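Local coordinates for minor capsid protein (Enterobacteria phage PRD1, PDB 1YQ5), which forms, as a homotrimer and together with P31 and P2, the spike complexes at the fivefold vertices of the capsid and is essential for infectivity, at residues L9-S14 with S32-V37; N70-G75 with D127-S132. All coordinates share one frame; numbering follows the deposited sequence.

Contact 1: residues L9-S14 with S32-V37; sequences LMYSTS and SGALTV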
loop_
_atom_site.group_PDB
_atom_site.type_symbol
_atom_site.label_atom_id
_atom_site.label_comp_id
_atom_site.label_asym_id
_atom_site.label_seq_id
_atom_site.Cartn_x
_atom_site.Cartn_y
_atom_site.Cartn_z
ATOM N N LEU A 9 2.605 -3.156 15.884
ATOM C CA LEU A 9 2.536 -4.413 16.607
ATOM C C LEU A 9 3.097 -5.600 15.836
ATOM O O LEU A 9 3.092 -5.622 14.603
ATOM C CB LEU A 9 1.078 -4.726 16.958
ATOM C CG LEU A 9 0.218 -3.624 17.579
ATOM C CD1 LEU A 9 -1.238 -4.063 17.587
ATOM C CD2 LEU A 9 0.704 -3.320 18.989
HETATM N N MSE A 10 3.575 -6.586 16.587
HETATM C CA MSE A 10 4.090 -7.818 16.012
HETATM C C MSE A 10 3.187 -8.893 16.617
HETATM O O MSE A 10 3.143 -9.075 17.838
HETATM C CB MSE A 10 5.554 -8.036 16.405
HETATM C CG MSE A 10 6.259 -9.129 15.602
HETATM SE SE MSE A 10 5.786 -10.908 16.197
HETATM C CE MSE A 10 6.877 -10.926 17.800
ATOM N N TYR A 11 2.464 -9.587 15.747
ATOM C CA TYR A 11 1.496 -10.615 16.124
ATOM C C TYR A 11 1.976 -11.997 15.672
ATOM O O TYR A 11 2.309 -12.192 14.503
ATOM C CB TYR A 11 0.173 -10.258 15.441
ATOM C CG TYR A 11 -1.091 -10.879 15.988
ATOM C CD1 TYR A 11 -1.453 -10.727 17.325
ATOM C CD2 TYR A 11 -1.985 -11.529 15.135
ATOM C CE1 TYR A 11 -2.684 -11.200 17.798
ATOM C CE2 TYR A 11 -3.214 -12.004 15.594
ATOM C CZ TYR A 11 -3.559 -11.834 16.924
ATOM O OH TYR A 11 -4.789 -12.274 17.370
ATOM N N SER A 12 2.015 -12.948 16.600
ATOM C CA SER A 12 2.456 -14.312 16.294
ATOM C C SER A 12 1.809 -15.269 17.288
ATOM O O SER A 12 1.106 -14.835 18.197
ATOM C CB SER A 12 3.973 -14.427 16.434
ATOM O OG SER A 12 4.350 -14.320 17.799
ATOM N N THR A 13 2.060 -16.568 17.123
ATOM C CA THR A 13 1.503 -17.560 18.037
ATOM C C THR A 13 2.063 -17.330 19.439
ATOM O O THR A 13 1.449 -17.717 20.433
ATOM C CB THR A 13 1.855 -19.000 17.612
ATOM O OG1 THR A 13 3.278 -19.141 17.525
ATOM C CG2 THR A 13 1.219 -19.332 16.269
ATOM N N SER A 14 3.231 -16.694 19.511
ATOM C CA SER A 14 3.874 -16.409 20.792
ATOM C C SER A 14 3.463 -15.056 21.359
ATOM O O SER A 14 3.649 -14.792 22.551
ATOM C CB SER A 14 5.399 -16.434 20.641
ATOM O OG SER A 14 5.847 -17.714 20.235
ATOM N N SER A 32 -4.909 -7.862 21.947
ATOM C CA SER A 32 -4.532 -7.522 23.317
ATOM C C SER A 32 -3.163 -8.079 23.699
ATOM O O SER A 32 -2.407 -7.436 24.424
ATOM C CB SER A 32 -5.587 -8.034 24.303
ATOM O OG SER A 32 -5.695 -9.446 24.249
ATOM N N GLY A 33 -2.847 -9.267 23.197
ATOM C CA GLY A 33 -1.572 -9.886 23.514
ATOM C C GLY A 33 -0.459 -9.640 22.513
ATOM O O GLY A 33 0.618 -10.222 22.630
ATOM N N ALA A 34 -0.708 -8.787 21.524
ATOM C CA ALA A 34 0.307 -8.491 20.522
ATOM C C ALA A 34 1.476 -7.745 21.155
ATOM O O ALA A 34 1.307 -7.024 22.139
ATOM C CB ALA A 34 -0.293 -7.655 19.395
ATOM N N LEU A 35 2.667 -7.927 20.593
ATOM C CA LEU A 35 3.852 -7.249 21.102
ATOM C C LEU A 35 3.909 -5.836 20.529
ATOM O O LEU A 35 3.847 -5.649 19.315
ATOM C CB LEU A 35 5.120 -8.012 20.696
ATOM C CG LEU A 35 6.462 -7.339 21.013
ATOM C CD1 LEU A 35 6.605 -7.157 22.518
ATOM C CD2 LEU A 35 7.604 -8.184 20.473
ATOM N N THR A 36 4.017 -4.839 21.397
ATOM C CA THR A 36 4.099 -3.465 20.923
ATOM C C THR A 36 5.537 -3.169 20.509
ATOM O O THR A 36 6.447 -3.170 21.336
ATOM C CB THR A 36 3.649 -2.470 22.008
ATOM O OG1 THR A 36 2.281 -2.733 22.345
ATOM C CG2 THR A 36 3.773 -1.028 21.506
ATOM N N VAL A 37 5.736 -2.936 19.217
ATOM C CA VAL A 37 7.061 -2.646 18.679
ATOM C C VAL A 37 7.383 -1.167 18.834
ATOM O O VAL A 37 8.522 -0.789 19.092
ATOM C CB VAL A 37 7.135 -3.018 17.188
ATOM C CG1 VAL A 37 8.485 -2.610 16.612
ATOM C CG2 VAL A 37 6.913 -4.515 17.024
#
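Met10 and Leu35 form the hydrogen-bonded pair where two antiparallel strands, 5-11 and 35-40, meet in one sheet of a beta jelly roll. Met10 N donates to Leu35 O at 2.9 Å, in the carbonyl plane, and Leu35 N returns a bond to Met10 O. On the sheet face that carries these two side chains, the selenomethionine chain bends at chi2 and chi3, and its tip CE lies 3.9 Å from Leu35 CD2. The CG2 branch of Val37 comes in beside the root of Met10, 3.8 Å from Met10 CB, while Tyr108 of a second subunit packs on Val37.

Ala34 CB is a small bump seated in the dip between Leu9 and Tyr11. One wall is Leu9, with CB 4.0 Å and CD1 4.1 Å from Ala34 CB; the other is the Tyr11 ring, whose CD1 lies 3.9 Å from the same methyl, which approaches the ring obliquely. A hydrogen bond to Asp30 O tethers the Tyr11 hydroxyl. The other branch of Leu9 reaches Thr36, whose hydroxyl is hydrogen-bonded to Lys46 NZ; Leu9 CD2 lies 3.8 Å from Thr36 OG1.

Contact 2: residues N70-G75 with D127-S132; sequences NTVTTG and DGAALS
Val72 fits its forked side chain against Leu131 and Ala129 and has the largest share of the buried surface, 62 Å², with Gly75 next at 35 Å². Its main partner is a single methyl of Leu131: Leu131 CD2 lies 3.9 Å from Val72 CG2, 4.0 Å from Val72 CB and 4.1 Å from Val72 CG1, touching both the base of the fork and its branches. The two side chains cross at about a right angle. Each valine methyl has a further neighbour. CG1, anti to the backbone N (chi1 172°), is 4.3 Å from Ala129 CB, whereas Val72 CG2 is 3.7 Å from the peptide oxygen Ala130 O. Leu131 is buried and also touches Leu124 and Tyr77, which ties this apolar patch to strands 119-126 and 76-83.

The second focus is Gly75 with Asp127. Here a carboxylate oxygen comes up against bare backbone, with Asp127 OD1 3.4 Å from Gly75 CA. Gly75 has a positive phi of 70°, a conformation that favours glycine. In Asp127, chi1 of 63° places CG between the backbone N and the carbonyl carbon. OD1 also accepts a hydrogen bond from Asn76 N, consistent with the carboxylate being held against the chain at the start of strand 76-83.

No hydrogen bond joins the two segments directly. Their CA atoms are 7.2 Å apart at Val72 and Ala129 and close to 5.3 Å at Gly75 and Gly128. The contact thus combines apolar packing with the close approach of Asp127 OD1 to Gly75 and of Val72 CG2 to Ala130 O, as two surface loops of a jelly-roll sandwich lie side by side, each linking strands of the two different sheets.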
loop_
_atom_site.group_PDB
_atom_site.type_symbol
_atom_site.label_atom_id
_atom_site.label_comp_id
_atom_site.label_asym_id
_atom_site.label_seq_id
_atom_site.Cartn_x
_atom_site.Cartn_y
_atom_site.Cartn_z
ATOM N N ASN A 70 6.201 -18.728 5.994
ATOM C CA ASN A 70 7.039 -19.448 5.051
ATOM C C ASN A 70 6.729 -20.907 4.773
ATOM O O ASN A 70 7.119 -21.422 3.727
ATOM C CB ASN A 70 8.503 -19.288 5.469
ATOM C CG ASN A 70 8.950 -17.839 5.439
ATOM O OD1 ASN A 70 8.131 -16.937 5.245
ATOM N ND2 ASN A 70 10.246 -17.604 5.626
ATOM N N THR A 71 6.032 -21.572 5.686
ATOM C CA THR A 71 5.685 -22.975 5.494
ATOM C C THR A 71 4.384 -23.180 4.718
ATOM O O THR A 71 3.958 -24.317 4.497
ATOM C CB THR A 71 5.599 -23.708 6.839
ATOM O OG1 THR A 71 4.836 -22.927 7.768
ATOM C CG2 THR A 71 7.005 -23.940 7.390
ATOM N N VAL A 72 3.745 -22.083 4.319
ATOM C CA VAL A 72 2.518 -22.161 3.527
ATOM C C VAL A 72 2.794 -21.330 2.281
ATOM O O VAL A 72 2.749 -20.097 2.310
ATOM C CB VAL A 72 1.294 -21.612 4.296
ATOM C CG1 VAL A 72 0.085 -21.527 3.372
ATOM C CG2 VAL A 72 0.974 -22.538 5.474
ATOM N N THR A 73 3.087 -22.024 1.188
ATOM C CA THR A 73 3.441 -21.384 -0.072
ATOM C C THR A 73 2.446 -21.629 -1.195
ATOM O O THR A 73 2.771 -21.425 -2.362
ATOM C CB THR A 73 4.804 -21.895 -0.547
ATOM O OG1 THR A 73 4.724 -23.314 -0.725
ATOM C CG2 THR A 73 5.886 -21.585 0.486
ATOM N N THR A 74 1.242 -22.063 -0.845
ATOM C CA THR A 74 0.213 -22.335 -1.837
ATOM C C THR A 74 -1.044 -21.520 -1.553
ATOM O O THR A 74 -1.189 -20.941 -0.478
ATOM C CB THR A 74 -0.163 -23.831 -1.844
ATOM O OG1 THR A 74 -0.526 -24.238 -0.520
ATOM C CG2 THR A 74 1.013 -24.677 -2.315
ATOM N N GLY A 75 -1.949 -21.481 -2.523
ATOM C CA GLY A 75 -3.181 -20.734 -2.350
ATOM C C GLY A 75 -2.947 -19.234 -2.347
ATOM O O GLY A 75 -1.935 -18.747 -2.857
ATOM N N ASP A 127 -6.305 -19.049 1.865
ATOM C CA ASP A 127 -7.542 -19.700 1.450
ATOM C C ASP A 127 -7.464 -21.214 1.294
ATOM O O ASP A 127 -8.484 -21.862 1.074
ATOM C CB ASP A 127 -8.064 -19.074 0.150
ATOM C CG ASP A 127 -7.117 -19.269 -1.023
ATOM O OD1 ASP A 127 -6.104 -19.984 -0.880
ATOM O OD2 ASP A 127 -7.393 -18.699 -2.098
ATOM N N GLY A 128 -6.268 -21.781 1.421
ATOM C CA GLY A 128 -6.134 -23.218 1.264
ATOM C C GLY A 128 -5.501 -23.970 2.423
ATOM O O GLY A 128 -5.445 -25.198 2.405
ATOM N N ALA A 129 -5.020 -23.255 3.432
ATOM C CA ALA A 129 -4.391 -23.924 4.564
ATOM C C ALA A 129 -4.344 -23.057 5.812
ATOM O O ALA A 129 -4.351 -21.828 5.732
ATOM C CB ALA A 129 -2.981 -24.362 4.184
ATOM N N ALA A 130 -4.295 -23.708 6.970
ATOM C CA ALA A 130 -4.235 -22.994 8.238
ATOM C C ALA A 130 -2.840 -22.406 8.423
ATOM O O ALA A 130 -1.875 -22.897 7.840
ATOM C CB ALA A 130 -4.559 -23.944 9.384
ATOM N N LEU A 131 -2.734 -21.350 9.225
ATOM C CA LEU A 131 -1.445 -20.713 9.485
ATOM C C LEU A 131 -1.078 -20.899 10.953
ATOM O O LEU A 131 -1.827 -20.490 11.836
ATOM C CB LEU A 131 -1.512 -19.217 9.168
ATOM C CG LEU A 131 -1.950 -18.821 7.754
ATOM C CD1 LEU A 131 -1.980 -17.301 7.642
ATOM C CD2 LEU A 131 -0.996 -19.418 6.731
ATOM N N SER A 132 0.066 -21.522 11.214
ATOM C CA SER A 132 0.506 -21.738 12.587
ATOM C C SER A 132 1.990 -21.420 12.746
ATOM O O SER A 132 2.622 -21.840 13.713
ATOM C CB SER A 132 0.240 -23.188 13.008
ATOM O OG SER A 132 0.973 -24.090 12.200
#

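The two contacts have centres about 20 Å apart and occur in series along the chain, contact 1 closing before contact 2 opens. Contact 1 lies about 11 Å from the chain centre, on paired strands at one side of the sheet ordered 35-40, 5-11, 135-142, 59-68, 100-109. Contact 2 lies about 18 Å from that centre, joining loops that connect this sheet with the other: 59-68 to 76-83, and 119-126 to 135-142. Strand 135-142, neighbour of 5-11, follows the second loop. In this C-terminal domain of the spike protein, contact 1 thus pairs strands within a sheet and contact 2 packs loops between sheets; they touch where Thr13 CG2 packs 3.8 Å from Ser132 O.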